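PrgX (Enterococcus faecalis, PDB 2AWI) is a receptor for the peptide sex pheromone cCF10 and a repressor that probably binds DNA to control conjugation. Local coordinates at residues S83-N88 and L114-I119; S118-H121 and E126-T129; S275-L280 and T296-N301. The protein carries 1 engineered substitution. One frame throughout, in Å; residues are numbered along the deposited sequence.

Contact 1 (S83-N88 and L114-I119); sequences SKIFTN and LGYISI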
loop_
_atom_site.group_PDB
_atom_site.type_symbol
_atom_site.label_atom_id
_atom_site.label_comp_id
_atom_site.label_asym_id
_atom_site.label_seq_id
_atom_site.Cartn_x
_atom_site.Cartn_y
_atom_site.Cartn_z
ATOM N N SER A 83 -35.114 17.914 15.657
ATOM C CA SER A 83 -33.734 18.390 15.587
ATOM C C SER A 83 -33.464 19.459 16.638
ATOM O O SER A 83 -32.437 19.433 17.321
ATOM C CB SER A 83 -33.440 18.958 14.196
ATOM O OG SER A 83 -34.237 20.100 13.929
ATOM N N LYS A 84 -34.395 20.396 16.766
ATOM C CA LYS A 84 -34.261 21.479 17.726
ATOM C C LYS A 84 -34.243 20.947 19.154
ATOM O O LYS A 84 -33.408 21.356 19.962
ATOM C CB LYS A 84 -35.407 22.479 17.553
ATOM C CG LYS A 84 -35.656 22.870 16.100
ATOM C CD LYS A 84 -36.599 24.060 15.976
ATOM C CE LYS A 84 -35.878 25.374 16.260
ATOM N NZ LYS A 84 -34.795 25.641 15.264
ATOM N N ILE A 85 -35.157 20.029 19.458
ATOM C CA ILE A 85 -35.243 19.448 20.795
ATOM C C ILE A 85 -34.019 18.603 21.133
ATOM O O ILE A 85 -33.694 18.420 22.304
ATOM C CB ILE A 85 -36.522 18.584 20.959
ATOM C CG1 ILE A 85 -37.764 19.472 20.862
ATOM C CG2 ILE A 85 -36.507 17.867 22.307
ATOM C CD1 ILE A 85 -39.071 18.737 21.067
ATOM N N PHE A 86 -33.337 18.090 20.115
ATOM C CA PHE A 86 -32.146 17.285 20.360
ATOM C C PHE A 86 -31.032 18.150 20.940
ATOM O O PHE A 86 -30.309 17.728 21.836
ATOM C CB PHE A 86 -31.647 16.629 19.069
ATOM C CG PHE A 86 -30.340 15.898 19.236
ATOM C CD1 PHE A 86 -30.258 14.768 20.046
ATOM C CD2 PHE A 86 -29.186 16.357 18.607
ATOM C CE1 PHE A 86 -29.049 14.103 20.232
ATOM C CE2 PHE A 86 -27.969 15.701 18.785
ATOM C CZ PHE A 86 -27.901 14.569 19.600
ATOM N N THR A 87 -30.894 19.363 20.416
ATOM C CA THR A 87 -29.864 20.280 20.886
ATOM C C THR A 87 -30.255 20.901 22.226
ATOM O O THR A 87 -29.407 21.109 23.096
ATOM C CB THR A 87 -29.612 21.409 19.856
ATOM O OG1 THR A 87 -30.850 22.066 19.548
ATOM C CG2 THR A 87 -29.011 20.842 18.577
ATOM N N ASN A 88 -31.545 21.189 22.388
ATOM C CA ASN A 88 -32.050 21.787 23.621
ATOM C C ASN A 88 -33.119 20.900 24.267
ATOM O O ASN A 88 -34.318 21.140 24.119
ATOM C CB ASN A 88 -32.618 23.180 23.326
ATOM C CG ASN A 88 -33.144 23.872 24.567
ATOM O OD1 ASN A 88 -32.550 23.780 25.641
ATOM N ND2 ASN A 88 -34.255 24.583 24.422
ATOM N N LEU A 114 -40.816 7.757 18.129
ATOM C CA LEU A 114 -39.564 7.036 18.365
ATOM C C LEU A 114 -38.393 8.016 18.305
ATOM O O LEU A 114 -37.303 7.736 18.813
ATOM C CB LEU A 114 -39.374 5.926 17.320
ATOM C CG LEU A 114 -40.408 4.792 17.346
ATOM C CD1 LEU A 114 -40.167 3.830 16.181
ATOM C CD2 LEU A 114 -40.333 4.061 18.685
ATOM N N GLY A 115 -38.633 9.164 17.673
ATOM C CA GLY A 115 -37.611 10.189 17.577
ATOM C C GLY A 115 -37.372 10.776 18.956
ATOM O O GLY A 115 -36.239 11.108 19.323
ATOM N N TYR A 116 -38.447 10.905 19.725
ATOM C CA TYR A 116 -38.351 11.426 21.083
ATOM C C TYR A 116 -37.726 10.384 22.008
ATOM O O TYR A 116 -36.930 10.720 22.885
ATOM C CB TYR A 116 -39.731 11.815 21.613
ATOM C CG TYR A 116 -40.261 13.129 21.084
ATOM C CD1 TYR A 116 -40.577 13.291 19.734
ATOM C CD2 TYR A 116 -40.458 14.211 21.942
ATOM C CE1 TYR A 116 -41.083 14.504 19.255
ATOM C CE2 TYR A 116 -40.960 15.422 21.476
ATOM C CZ TYR A 116 -41.272 15.564 20.135
ATOM O OH TYR A 116 -41.769 16.765 19.689
ATOM N N ILE A 117 -38.082 9.119 21.813
ATOM C CA ILE A 117 -37.532 8.054 22.645
ATOM C C ILE A 117 -36.023 8.020 22.484
ATOM O O ILE A 117 -35.287 7.849 23.454
ATOM C CB ILE A 117 -38.109 6.678 22.259
ATOM C CG1 ILE A 117 -39.616 6.663 22.518
ATOM C CG2 ILE A 117 -37.420 5.574 23.062
ATOM C CD1 ILE A 117 -39.994 6.925 23.962
ATOM N N SER A 118 -35.570 8.187 21.247
ATOM C CA SER A 118 -34.147 8.186 20.945
ATOM C C SER A 118 -33.465 9.301 21.730
ATOM O O SER A 118 -32.452 9.081 22.391
ATOM C CB SER A 118 -33.938 8.402 19.449
ATOM O OG SER A 118 -32.564 8.335 19.119
ATOM N N ILE A 119 -34.032 10.502 21.647
ATOM C CA ILE A 119 -33.495 11.665 22.349
ATOM C C ILE A 119 -33.364 11.381 23.844
ATOM O O ILE A 119 -32.310 11.607 24.434
ATOM C CB ILE A 119 -34.403 12.907 22.145
ATOM C CG1 ILE A 119 -34.262 13.432 20.712
ATOM C CG2 ILE A 119 -34.040 13.987 23.143
ATOM C CD1 ILE A 119 -35.291 14.481 20.345
#
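Ile85 meets both Tyr116 and Ile119 where two neighbouring helices, helix 74-87 and helix 107-122, run side by side in nearly the same direction; the latter probably belongs to a TPR-clan helical region. The axes of the two short segments diverge by 14° and stay 10.4 Å apart at their closest, a spacing bridged by long apolar side chains. Ile85 touches two residues of the other helix. Its CG1 branch lies anti to the carbonyl carbon and continues extended (chi2 -178°), which carries CD1 away from its own helix to the phenol end of Tyr116. There CD1 sits 3.8 Å from CE2 of Tyr116 and is nearer still to OH, at an oblique position relative to the ring. The two side chains cross at about a right angle, and it is the CD1 methyl that touches the tyrosine.

The other branch of Ile85 serves Ile119: CG2 of Ile85 faces CD1 of Ile119 at 4.1 Å, and these side chains too cross nearly perpendicularly. The forked isoleucine thus packs against two residues one helical turn apart, Tyr116 and Ile119. No hydrogen bond joins the segments; shape and apolar burial hold them together. Phe92 and Asn95 of helix 92-102, together with Leu91, also touch Ile85, while Ile82, one turn earlier on helix 74-87, reaches both Tyr116 and Ile119.

Phe86 stands at the more exposed margin, where its ring also meets those of His122 and Tyr123, and its carbonyl oxygen is hydrogen-bonded to the hydroxyl of Tyr123. CG anti to the backbone N (chi1 174°) places the ring beside Ile119, to which it presents an edge: CG1 of Ile119 lies near the ring plane, 4.3 Å from CD1 of Phe86.

Contact 2 (S118-H121 and E126-T129); sequences SIAH and EVPT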
loop_
_atom_site.group_PDB
_atom_site.type_symbol
_atom_site.label_atom_id
_atom_site.label_comp_id
_atom_site.label_asym_id
_atom_site.label_seq_id
_atom_site.Cartn_x
_atom_site.Cartn_y
_atom_site.Cartn_z
ATOM N N SER A 118 -35.570 8.187 21.247
ATOM C CA SER A 118 -34.147 8.186 20.945
ATOM C C SER A 118 -33.465 9.301 21.730
ATOM O O SER A 118 -32.452 9.081 22.391
ATOM C CB SER A 118 -33.938 8.402 19.449
ATOM O OG SER A 118 -32.564 8.335 19.119
ATOM N N ILE A 119 -34.032 10.502 21.647
ATOM C CA ILE A 119 -33.495 11.665 22.349
ATOM C C ILE A 119 -33.364 11.381 23.844
ATOM O O ILE A 119 -32.310 11.607 24.434
ATOM C CB ILE A 119 -34.403 12.907 22.145
ATOM C CG1 ILE A 119 -34.262 13.432 20.712
ATOM C CG2 ILE A 119 -34.040 13.987 23.143
ATOM C CD1 ILE A 119 -35.291 14.481 20.345
ATOM N N ALA A 120 -34.443 10.882 24.445
ATOM C CA ALA A 120 -34.468 10.563 25.870
ATOM C C ALA A 120 -33.394 9.547 26.254
ATOM O O ALA A 120 -32.720 9.705 27.271
ATOM C CB ALA A 120 -35.843 10.043 26.260
ATOM N N HIS A 121 -33.240 8.499 25.451
ATOM C CA HIS A 121 -32.232 7.482 25.731
ATOM C C HIS A 121 -30.847 8.112 25.744
ATOM O O HIS A 121 -29.944 7.644 26.441
ATOM C CB HIS A 121 -32.257 6.373 24.670
ATOM C CG HIS A 121 -33.300 5.323 24.904
ATOM N ND1 HIS A 121 -33.296 4.114 24.240
ATOM C CD2 HIS A 121 -34.376 5.296 25.727
ATOM C CE1 HIS A 121 -34.323 3.388 24.646
ATOM N NE2 HIS A 121 -34.994 4.082 25.547
ATOM N N GLU A 126 -35.962 9.942 31.572
ATOM C CA GLU A 126 -36.833 8.828 31.924
ATOM C C GLU A 126 -38.112 8.789 31.093
ATOM O O GLU A 126 -38.899 9.736 31.107
ATOM C CB GLU A 126 -37.205 8.897 33.408
ATOM C CG GLU A 126 -36.056 8.658 34.379
ATOM C CD GLU A 126 -35.503 7.246 34.304
ATOM O OE1 GLU A 126 -34.739 6.856 35.214
ATOM O OE2 GLU A 126 -35.824 6.525 33.334
ATOM N N VAL A 127 -38.309 7.691 30.371
ATOM C CA VAL A 127 -39.505 7.503 29.550
ATOM C C VAL A 127 -40.122 6.148 29.881
ATOM O O VAL A 127 -40.177 5.253 29.040
ATOM C CB VAL A 127 -39.181 7.558 28.034
ATOM C CG1 VAL A 127 -39.078 9.014 27.571
ATOM C CG2 VAL A 127 -37.876 6.811 27.752
ATOM N N PRO A 128 -40.608 5.989 31.122
ATOM C CA PRO A 128 -41.224 4.742 31.586
ATOM C C PRO A 128 -42.379 4.256 30.718
ATOM O O PRO A 128 -42.567 3.052 30.554
ATOM C CB PRO A 128 -41.663 5.087 33.007
ATOM C CG PRO A 128 -41.993 6.546 32.900
ATOM C CD PRO A 128 -40.822 7.068 32.103
ATOM N N THR A 129 -43.147 5.190 30.165
ATOM C CA THR A 129 -44.279 4.830 29.319
ATOM C C THR A 129 -43.828 4.004 28.124
ATOM O O THR A 129 -44.570 3.155 27.634
ATOM C CB THR A 129 -45.033 6.081 28.797
ATOM O OG1 THR A 129 -44.121 6.937 28.096
ATOM C CG2 THR A 129 -45.663 6.844 29.946
#
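Ala120 and Val127 press their methyl groups together across the short connection from helix 107-122 to helix 128-142, a tight helix-loop-helix connection in the all-helical region that sequence probably places in the TPR clan. CB of Ala120, in the last turn of helix 107-122 and directed toward the loop, lies 3.6 Å from CG1 of Val127 and 4.1 Å from CG2 of the same residue. The small alanine therefore faces the fork of the valine, with CG1 pressed closer than CG2. The valine rotamer (chi1 -81°) sets CG1 anti to the carbonyl carbon and puts CG2 in the crowded position between the backbone N and the carbonyl carbon, an orientation in which both methyls can face the alanine. The backbones come nearest slightly to one side of this pair, the CA atoms of Ala120 and Glu126 being 6.7 Å apart.

This methyl-to-methyl patch is the buried, close-fitting part of the contact. Phe92 of helix 92-102 touches both Ala120 and Val127, and Phe96, one turn farther along that helix, also reaches the valine, so aromatic side chains from an earlier helix help to enclose the patch.

The remaining part is smaller and looser and lies toward solvent. His121 starts with its CB directed away from 126-129, but its imidazole swings back and brings an edge toward the valine: CG2 of Val127 lies near the ring plane, 4.3 Å from CD2 of His121. The histidine is exposed, and its side chain also touches Val162.

No hydrogen bond or salt bridge links the segments, and just 112 Å² is buried between them. The attraction is thus nonpolar, relying on the fit of a few methyl groups, with the imidazole contributing the C-H edge at CD2 where the contact opens to solvent.

Contact 3 (S275-L280 and T296-N301); sequences SLVEEL and TMYYEN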
loop_
_atom_site.group_PDB
_atom_site.type_symbol
_atom_site.label_atom_id
_atom_site.label_comp_id
_atom_site.label_asym_id
_atom_site.label_seq_id
_atom_site.Cartn_x
_atom_site.Cartn_y
_atom_site.Cartn_z
ATOM N N SER A 275 -16.733 6.483 12.503
ATOM C CA SER A 275 -17.507 5.343 12.985
ATOM C C SER A 275 -16.965 3.987 12.530
ATOM O O SER A 275 -17.010 3.014 13.281
ATOM C CB SER A 275 -18.970 5.474 12.560
ATOM O OG SER A 275 -19.223 4.736 11.381
ATOM N N LEU A 276 -16.454 3.912 11.308
ATOM C CA LEU A 276 -15.913 2.654 10.814
ATOM C C LEU A 276 -14.609 2.284 11.517
ATOM O O LEU A 276 -14.331 1.105 11.741
ATOM C CB LEU A 276 -15.708 2.724 9.301
ATOM C CG LEU A 276 -16.877 2.200 8.457
ATOM C CD1 LEU A 276 -18.211 2.582 9.077
ATOM C CD2 LEU A 276 -16.754 2.749 7.041
ATOM N N VAL A 277 -13.810 3.288 11.867
ATOM C CA VAL A 277 -12.559 3.033 12.570
ATOM C C VAL A 277 -12.885 2.454 13.949
ATOM O O VAL A 277 -12.276 1.468 14.380
ATOM C CB VAL A 277 -11.724 4.330 12.747
ATOM C CG1 VAL A 277 -10.577 4.088 13.717
ATOM C CG2 VAL A 277 -11.166 4.772 11.406
ATOM N N GLU A 278 -13.849 3.065 14.632
ATOM C CA GLU A 278 -14.257 2.600 15.950
ATOM C C GLU A 278 -14.792 1.180 15.819
ATOM O O GLU A 278 -14.446 0.297 16.608
ATOM C CB GLU A 278 -15.336 3.520 16.525
ATOM C CG GLU A 278 -14.906 4.979 16.604
ATOM C CD GLU A 278 -15.996 5.893 17.128
ATOM O OE1 GLU A 278 -17.125 5.846 16.592
ATOM O OE2 GLU A 278 -15.719 6.665 18.070
ATOM N N GLU A 279 -15.624 0.967 14.801
ATOM C CA GLU A 279 -16.212 -0.344 14.553
ATOM C C GLU A 279 -15.138 -1.407 14.405
ATOM O O GLU A 279 -15.118 -2.383 15.147
ATOM C CB GLU A 279 -17.088 -0.317 13.288
ATOM C CG GLU A 279 -18.588 -0.282 13.570
ATOM C CD GLU A 279 -19.434 0.086 12.353
ATOM O OE1 GLU A 279 -19.280 -0.552 11.291
ATOM O OE2 GLU A 279 -20.264 1.013 12.466
ATOM N N LEU A 280 -14.239 -1.209 13.450
ATOM C CA LEU A 280 -13.167 -2.165 13.194
ATOM C C LEU A 280 -12.253 -2.387 14.400
ATOM O O LEU A 280 -11.662 -3.456 14.547
ATOM C CB LEU A 280 -12.334 -1.712 11.992
ATOM C CG LEU A 280 -11.192 -2.644 11.574
ATOM C CD1 LEU A 280 -11.760 -3.989 11.141
ATOM C CD2 LEU A 280 -10.398 -2.012 10.447
ATOM N N THR A 296 -5.635 2.588 14.388
ATOM C CA THR A 296 -5.416 2.872 15.804
ATOM C C THR A 296 -4.985 4.306 16.105
ATOM O O THR A 296 -5.174 4.791 17.219
ATOM C CB THR A 296 -4.379 1.906 16.405
ATOM O OG1 THR A 296 -3.200 1.898 15.591
ATOM C CG2 THR A 296 -4.953 0.503 16.489
ATOM N N MET A 297 -4.409 4.988 15.120
ATOM C CA MET A 297 -3.977 6.365 15.328
ATOM C C MET A 297 -5.206 7.269 15.362
ATOM O O MET A 297 -5.289 8.194 16.171
ATOM C CB MET A 297 -3.035 6.807 14.206
ATOM C CG MET A 297 -2.161 8.003 14.565
ATOM S SD MET A 297 -1.045 7.653 15.964
ATOM C CE MET A 297 -1.689 8.784 17.216
ATOM N N TYR A 298 -6.159 6.990 14.476
ATOM C CA TYR A 298 -7.401 7.757 14.395
ATOM C C TYR A 298 -8.269 7.523 15.627
ATOM O O TYR A 298 -8.626 8.464 16.334
ATOM C CB TYR A 298 -8.182 7.367 13.137
ATOM C CG TYR A 298 -7.509 7.785 11.851
ATOM C CD1 TYR A 298 -7.254 6.858 10.841
ATOM C CD2 TYR A 298 -7.123 9.110 11.645
ATOM C CE1 TYR A 298 -6.628 7.238 9.656
ATOM C CE2 TYR A 298 -6.497 9.503 10.464
ATOM C CZ TYR A 298 -6.252 8.562 9.473
ATOM O OH TYR A 298 -5.634 8.948 8.302
ATOM N N TYR A 299 -8.603 6.261 15.879
ATOM C CA TYR A 299 -9.430 5.891 17.022
ATOM C C TYR A 299 -8.860 6.455 18.319
ATOM O O TYR A 299 -9.552 7.155 19.060
ATOM C CB TYR A 299 -9.537 4.365 17.111
ATOM C CG TYR A 299 -10.297 3.847 18.317
ATOM C CD1 TYR A 299 -9.655 3.646 19.542
ATOM C CD2 TYR A 299 -11.659 3.555 18.229
ATOM C CE1 TYR A 299 -10.353 3.162 20.649
ATOM C CE2 TYR A 299 -12.367 3.073 19.327
ATOM C CZ TYR A 299 -11.709 2.877 20.534
ATOM O OH TYR A 299 -12.413 2.393 21.614
ATOM N N GLU A 300 -7.594 6.150 18.581
ATOM C CA GLU A 300 -6.914 6.612 19.785
ATOM C C GLU A 300 -7.178 8.099 20.026
ATOM O O GLU A 300 -7.451 8.514 21.154
ATOM C CB GLU A 300 -5.411 6.356 19.656
ATOM C CG GLU A 300 -4.664 6.253 20.974
ATOM C CD GLU A 300 -3.197 5.914 20.778
ATOM O OE1 GLU A 300 -2.505 5.660 21.789
ATOM O OE2 GLU A 300 -2.736 5.903 19.615
ATOM N N ASN A 301 -7.102 8.892 18.961
ATOM C CA ASN A 301 -7.339 10.331 19.053
ATOM C C ASN A 301 -8.827 10.664 18.902
ATOM O O ASN A 301 -9.145 11.571 18.100
ATOM C CB ASN A 301 -6.538 11.069 17.972
ATOM C CG ASN A 301 -5.032 10.967 18.182
ATOM O OD1 ASN A 301 -4.499 11.431 19.193
ATOM N ND2 ASN A 301 -4.339 10.359 17.223
#
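Tyr299 and Val277 meet where the last modelled helix, 293-300, crosses helix 270-286, whose segment 275-280 probably belongs to a TPR-clan region; the axes of the two segments make a signed crossing angle of -105° and approach to 9.1 Å. CB of Tyr299 rests 3.6 Å from CG1 of Val277, the methyl that also faces CB of Tyr298. Beyond CB, CG is anti to the backbone N (chi1 176°), which takes the ring across Glu278, the two side chains crossing at about a right angle. CD2 of Tyr299 comes 3.6 Å from CA of Glu278, which lies near the ring plane, so an edge of the ring meets the helix backbone. The next atom on that edge, CE2 of Tyr299, is 4.1 Å from CB of Glu278. CZ and OH then run on past the segment 275-280, in keeping with an exposed tyrosine.

Val277 is the buried member, backed by Ile261 of helix 251-266, whereas Tyr298 turns its ring away to an edge-to-face meeting with His273. Glu278 offers its aliphatic part to Tyr299 and its carboxylate to Arg274 in a salt bridge; its CG lies 3.9 Å from CD2 of Tyr299.

Overall arrangement
Contacts 1 and 2 are neighbours on helix 107-122, with centres 10 Å apart. They share Ser118 and Ile119, and CD1 of Ile117 touches CB of Val127 at 4.2 Å. Through contact 1 helix 107-122 packs on helix 74-87, and through contact 2 on the loop that leads into helix 128-142. Phe92 of helix 92-102 adjoins both. Contact 3 is separate: its centre lies about 27 Å from that of contact 1 and 29 Å from that of contact 2, with nearest atoms about 14 and 15 Å away. It lies at the end of the modelled chain. No other chain of the four-chain assembly touches any of these segments.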